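Local coordinates for phage-like element PBSX protein XkdM (Bacillus subtilis, PDB 2GUJ), which is of unconfirmed function but probably forms part of the tail tube of the defective prophage PBSX, at residues Glu22-Glu34 with Asn56-Phe70. Numbering follows the deposited sequence.
Sequences EMAHIKTFEANVE and NGTGTATFYKVTSKF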
loop_
_atom_site.group_PDB
_atom_site.type_symbol
_atom_site.label_atom_id
_atom_site.label_comp_id
_atom_site.label_asym_id
_atom_site.label_seq_id
_atom_site.Cartn_x
_atom_site.Cartn_y
_atom_site.Cartn_z
ATOM N N GLU B 22 -4.895 -25.622 4.682
ATOM C CA GLU B 22 -4.982 -24.336 5.346
ATOM C C GLU B 22 -3.530 -24.058 5.717
ATOM O O GLU B 22 -2.827 -24.955 6.171
ATOM C CB GLU B 22 -5.860 -24.437 6.586
ATOM C CG GLU B 22 -6.526 -23.125 6.924
ATOM C CD GLU B 22 -7.198 -23.138 8.282
ATOM O OE1 GLU B 22 -6.509 -23.464 9.277
ATOM O OE2 GLU B 22 -8.407 -22.809 8.358
HETATM N N MSE B 23 -3.061 -22.831 5.524
HETATM C CA MSE B 23 -1.658 -22.569 5.805
HETATM C C MSE B 23 -1.270 -21.308 6.570
HETATM O O MSE B 23 -0.089 -20.956 6.622
HETATM C CB MSE B 23 -0.894 -22.629 4.487
HETATM C CG MSE B 23 -1.169 -23.914 3.748
HETATM SE SE MSE B 23 0.320 -24.587 2.736
HETATM C CE MSE B 23 1.466 -25.121 4.211
ATOM N N ALA B 24 -2.250 -20.637 7.161
ATOM C CA ALA B 24 -1.988 -19.428 7.934
ATOM C C ALA B 24 -3.280 -18.750 8.327
ATOM O O ALA B 24 -4.080 -18.357 7.478
ATOM C CB ALA B 24 -1.119 -18.457 7.149
ATOM N N HIS B 25 -3.492 -18.632 9.625
ATOM C CA HIS B 25 -4.681 -17.970 10.115
ATOM C C HIS B 25 -4.352 -16.500 10.041
ATOM O O HIS B 25 -3.907 -15.903 11.018
ATOM C CB HIS B 25 -4.976 -18.395 11.552
ATOM C CG HIS B 25 -5.401 -19.823 11.667
ATOM N ND1 HIS B 25 -5.871 -20.374 12.843
ATOM C CD2 HIS B 25 -5.455 -20.813 10.743
ATOM C CE1 HIS B 25 -6.199 -21.635 12.635
ATOM N NE2 HIS B 25 -5.956 -21.928 11.367
ATOM N N ILE B 26 -4.555 -15.932 8.860
ATOM C CA ILE B 26 -4.279 -14.527 8.628
ATOM C C ILE B 26 -5.344 -13.615 9.226
ATOM O O ILE B 26 -6.538 -13.801 9.006
ATOM C CB ILE B 26 -4.155 -14.242 7.131
ATOM C CG1 ILE B 26 -3.954 -12.746 6.909
ATOM C CG2 ILE B 26 -5.390 -14.752 6.403
ATOM C CD1 ILE B 26 -2.927 -12.433 5.848
ATOM N N LYS B 27 -4.898 -12.622 9.982
ATOM C CA LYS B 27 -5.822 -11.696 10.617
ATOM C C LYS B 27 -6.253 -10.588 9.681
ATOM O O LYS B 27 -6.468 -10.816 8.497
ATOM C CB LYS B 27 -5.190 -11.083 11.860
ATOM C CG LYS B 27 -5.969 -11.357 13.131
ATOM C CD LYS B 27 -6.036 -12.845 13.424
ATOM C CE LYS B 27 -6.548 -13.090 14.825
ATOM N NZ LYS B 27 -6.667 -14.542 15.151
ATOM N N THR B 28 -6.389 -9.384 10.216
ATOM C CA THR B 28 -6.796 -8.254 9.409
ATOM C C THR B 28 -6.116 -8.233 8.050
ATOM O O THR B 28 -4.912 -8.476 7.925
ATOM C CB THR B 28 -6.484 -6.943 10.122
ATOM O OG1 THR B 28 -6.739 -5.850 9.234
ATOM C CG2 THR B 28 -5.010 -6.912 10.544
ATOM N N PHE B 29 -6.913 -7.941 7.033
ATOM C CA PHE B 29 -6.430 -7.850 5.667
ATOM C C PHE B 29 -7.305 -6.816 4.983
ATOM O O PHE B 29 -8.469 -6.652 5.346
ATOM C CB PHE B 29 -6.550 -9.210 4.975
ATOM C CG PHE B 29 -7.810 -9.394 4.195
ATOM C CD1 PHE B 29 -7.922 -8.880 2.913
ATOM C CD2 PHE B 29 -8.910 -10.027 4.766
ATOM C CE1 PHE B 29 -9.116 -8.987 2.207
ATOM C CE2 PHE B 29 -10.108 -10.141 4.068
ATOM C CZ PHE B 29 -10.216 -9.615 2.784
ATOM N N GLU B 30 -6.747 -6.110 4.009
ATOM C CA GLU B 30 -7.507 -5.095 3.286
ATOM C C GLU B 30 -7.019 -4.999 1.845
ATOM O O GLU B 30 -5.881 -4.608 1.594
ATOM C CB GLU B 30 -7.357 -3.737 3.973
ATOM C CG GLU B 30 -8.114 -2.599 3.284
ATOM C CD GLU B 30 -7.750 -1.228 3.843
ATOM O OE1 GLU B 30 -6.582 -0.800 3.672
ATOM O OE2 GLU B 30 -8.629 -0.570 4.453
ATOM N N ALA B 31 -7.887 -5.348 0.900
ATOM C CA ALA B 31 -7.523 -5.319 -0.509
ATOM C C ALA B 31 -8.024 -4.076 -1.209
ATOM O O ALA B 31 -8.530 -3.168 -0.570
ATOM C CB ALA B 31 -8.054 -6.562 -1.208
ATOM N N ASN B 32 -7.914 -4.072 -2.533
ATOM C CA ASN B 32 -8.318 -2.932 -3.353
ATOM C C ASN B 32 -8.689 -3.268 -4.797
ATOM O O ASN B 32 -7.816 -3.223 -5.670
ATOM C CB ASN B 32 -7.171 -1.922 -3.405
ATOM C CG ASN B 32 -7.174 -0.972 -2.238
ATOM O OD1 ASN B 32 -8.085 -0.157 -2.097
ATOM N ND2 ASN B 32 -6.146 -1.056 -1.397
ATOM N N VAL B 33 -9.948 -3.583 -5.092
ATOM C CA VAL B 33 -10.270 -3.869 -6.492
ATOM C C VAL B 33 -9.774 -2.724 -7.372
ATOM O O VAL B 33 -10.096 -1.567 -7.129
ATOM C CB VAL B 33 -11.774 -4.036 -6.723
ATOM C CG1 VAL B 33 -12.189 -5.462 -6.410
ATOM C CG2 VAL B 33 -12.545 -3.065 -5.852
ATOM N N GLU B 34 -8.972 -3.044 -8.381
ATOM C CA GLU B 34 -8.448 -2.019 -9.269
ATOM C C GLU B 34 -9.489 -1.550 -10.262
ATOM O O GLU B 34 -10.094 -2.362 -10.964
ATOM C CB GLU B 34 -7.252 -2.529 -10.049
ATOM C CG GLU B 34 -6.770 -1.531 -11.089
ATOM C CD GLU B 34 -5.987 -2.196 -12.195
ATOM O OE1 GLU B 34 -6.616 -2.916 -13.008
ATOM O OE2 GLU B 34 -4.749 -2.005 -12.246
ATOM N N ASN B 56 -9.664 -8.044 -10.296
ATOM C CA ASN B 56 -8.241 -8.246 -10.058
ATOM C C ASN B 56 -7.845 -7.063 -9.207
ATOM O O ASN B 56 -8.503 -6.026 -9.276
ATOM C CB ASN B 56 -7.510 -8.101 -11.361
ATOM C CG ASN B 56 -7.734 -6.736 -11.963
ATOM O OD1 ASN B 56 -7.300 -5.711 -11.418
ATOM N ND2 ASN B 56 -8.441 -6.704 -13.082
ATOM N N GLY B 57 -6.765 -7.186 -8.443
ATOM C CA GLY B 57 -6.331 -6.060 -7.642
ATOM C C GLY B 57 -5.104 -6.266 -6.786
ATOM O O GLY B 57 -4.411 -7.281 -6.885
ATOM N N THR B 58 -4.819 -5.279 -5.943
ATOM C CA THR B 58 -3.686 -5.376 -5.035
ATOM C C THR B 58 -4.199 -5.288 -3.618
ATOM O O THR B 58 -5.391 -5.139 -3.396
ATOM C CB THR B 58 -2.682 -4.251 -5.243
ATOM O OG1 THR B 58 -2.297 -4.201 -6.624
ATOM C CG2 THR B 58 -1.440 -4.510 -4.390
ATOM N N GLY B 59 -3.301 -5.390 -2.655
ATOM C CA GLY B 59 -3.742 -5.316 -1.283
ATOM C C GLY B 59 -2.645 -5.504 -0.264
ATOM O O GLY B 59 -1.451 -5.436 -0.574
ATOM N N THR B 60 -3.071 -5.756 0.964
ATOM C CA THR B 60 -2.159 -5.953 2.066
ATOM C C THR B 60 -2.887 -6.712 3.160
ATOM O O THR B 60 -4.115 -6.673 3.252
ATOM C CB THR B 60 -1.677 -4.598 2.615
ATOM O OG1 THR B 60 -1.459 -4.701 4.033
ATOM C CG2 THR B 60 -2.705 -3.513 2.331
ATOM N N ALA B 61 -2.132 -7.416 3.986
ATOM C CA ALA B 61 -2.741 -8.165 5.056
ATOM C C ALA B 61 -1.669 -8.557 6.036
ATOM O O ALA B 61 -0.491 -8.598 5.686
ATOM C CB ALA B 61 -3.404 -9.386 4.499
ATOM N N THR B 62 -2.073 -8.843 7.266
ATOM C CA THR B 62 -1.126 -9.244 8.295
ATOM C C THR B 62 -1.471 -10.618 8.837
ATOM O O THR B 62 -2.635 -10.924 9.093
ATOM C CB THR B 62 -1.099 -8.237 9.468
ATOM O OG1 THR B 62 -2.426 -7.755 9.729
ATOM C CG2 THR B 62 -0.182 -7.073 9.135
ATOM N N PHE B 63 -0.458 -11.454 9.014
ATOM C CA PHE B 63 -0.700 -12.787 9.522
ATOM C C PHE B 63 -0.711 -12.840 11.042
ATOM O O PHE B 63 -0.055 -12.037 11.715
ATOM C CB PHE B 63 0.338 -13.758 8.961
ATOM C CG PHE B 63 0.283 -13.911 7.462
ATOM C CD1 PHE B 63 0.680 -12.870 6.619
ATOM C CD2 PHE B 63 -0.156 -15.103 6.891
ATOM C CE1 PHE B 63 0.643 -13.014 5.229
ATOM C CE2 PHE B 63 -0.196 -15.257 5.503
ATOM C CZ PHE B 63 0.207 -14.205 4.670
ATOM N N TYR B 64 -1.488 -13.785 11.565
ATOM C CA TYR B 64 -1.632 -14.005 13.002
ATOM C C TYR B 64 -0.549 -14.966 13.497
ATOM O O TYR B 64 0.335 -14.572 14.249
ATOM C CB TYR B 64 -3.052 -14.539 13.305
ATOM C CG TYR B 64 -3.188 -15.432 14.534
ATOM C CD1 TYR B 64 -2.770 -15.001 15.799
ATOM C CD2 TYR B 64 -3.715 -16.721 14.419
ATOM C CE1 TYR B 64 -2.872 -15.840 16.916
ATOM C CE2 TYR B 64 -3.820 -17.560 15.525
ATOM C CZ TYR B 64 -3.397 -17.122 16.767
ATOM O OH TYR B 64 -3.480 -17.981 17.842
ATOM N N LYS B 65 -0.608 -16.221 13.071
ATOM C CA LYS B 65 0.399 -17.199 13.488
ATOM C C LYS B 65 1.121 -17.746 12.258
ATOM O O LYS B 65 0.605 -17.660 11.144
ATOM C CB LYS B 65 -0.259 -18.358 14.253
ATOM C CG LYS B 65 -1.418 -19.020 13.501
ATOM C CD LYS B 65 -1.772 -20.394 14.067
ATOM C CE LYS B 65 -2.198 -20.321 15.530
ATOM N NZ LYS B 65 -2.636 -21.645 16.066
ATOM N N VAL B 66 2.312 -18.301 12.456
ATOM C CA VAL B 66 3.059 -18.856 11.339
ATOM C C VAL B 66 3.589 -20.246 11.616
ATOM O O VAL B 66 4.496 -20.430 12.421
ATOM C CB VAL B 66 4.246 -17.981 10.950
ATOM C CG1 VAL B 66 4.853 -18.496 9.645
ATOM C CG2 VAL B 66 3.804 -16.546 10.810
ATOM N N THR B 67 3.015 -21.226 10.934
ATOM C CA THR B 67 3.442 -22.602 11.106
ATOM C C THR B 67 4.786 -22.867 10.431
ATOM O O THR B 67 4.948 -22.633 9.230
ATOM C CB THR B 67 2.400 -23.586 10.530
ATOM O OG1 THR B 67 3.055 -24.806 10.156
ATOM C CG2 THR B 67 1.701 -22.987 9.310
ATOM N N SER B 68 5.737 -23.371 11.215
ATOM C CA SER B 68 7.063 -23.692 10.707
ATOM C C SER B 68 6.891 -24.365 9.364
ATOM O O SER B 68 7.506 -23.974 8.372
ATOM C CB SER B 68 7.783 -24.641 11.659
ATOM O OG SER B 68 8.028 -24.013 12.903
ATOM N N LYS B 69 6.029 -25.374 9.342
ATOM C CA LYS B 69 5.746 -26.124 8.124
ATOM C C LYS B 69 5.605 -25.163 6.953
ATOM O O LYS B 69 6.350 -25.227 5.970
ATOM C CB LYS B 69 4.443 -26.898 8.291
ATOM C CG LYS B 69 4.434 -27.829 9.482
ATOM C CD LYS B 69 3.006 -28.202 9.826
ATOM C CE LYS B 69 2.915 -29.122 11.024
ATOM N NZ LYS B 69 1.491 -29.222 11.450
ATOM N N PHE B 70 4.635 -24.266 7.078
ATOM C CA PHE B 70 4.361 -23.273 6.048
ATOM C C PHE B 70 5.631 -22.537 5.609
ATOM O O PHE B 70 5.965 -22.516 4.421
ATOM C CB PHE B 70 3.315 -22.273 6.558
ATOM C CG PHE B 70 2.846 -21.303 5.515
ATOM C CD1 PHE B 70 2.434 -21.752 4.258
ATOM C CD2 PHE B 70 2.819 -19.942 5.784
ATOM C CE1 PHE B 70 2.003 -20.859 3.288
ATOM C CE2 PHE B 70 2.392 -19.044 4.827
ATOM C CZ PHE B 70 1.984 -19.502 3.575
#
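Ile26 meets the Phe63 ring from directly above, its CD1 3.6 Å from the ring centroid and almost on the ring normal, a CH-pi contact on the buried side of the curled antiparallel sheet, consistent with a phage tail-tube barrel. With CG1 anti to the backbone N, chi1 176° carries that branch, and CD1 beyond it, across to the Phe63 ring and the CB of Ala61. The CB of Ala24 comes to the edge of the same ring, 3.5 Å from Phe63 CD2, while Phe111 packs against Phe63 from outside the pair. Further along, Phe70, in the first turn of helix 68-79, packs against the strand at Met23 and Ala24: the carbonyl O of Met23 sits over one ring face, and the selenomethionine side chain adds an oblique Met-aromatic contact.

Strands 22-33 and 57-63 run antiparallel, and a beta bulge between Ile26 and Phe29 shifts their register by one. Beyond it, Glu30 and Thr60 form a hydrogen-bonded pair, with Glu30 N to Thr60 O at 2.8 Å and nearly straight. Ala31 and Gly59 form the non-hydrogen-bonded pair next to it. Near the bulge, Thr62 N donates a nearly straight hydrogen bond to Thr28 O, 2.9 Å. At the polar edge, Lys27 runs beside Tyr64; its ammonium has a salt bridge to Glu13, and Lys27 NZ also stands over the Tyr64 ring, 3.8 Å from the centroid, in a cation-pi contact.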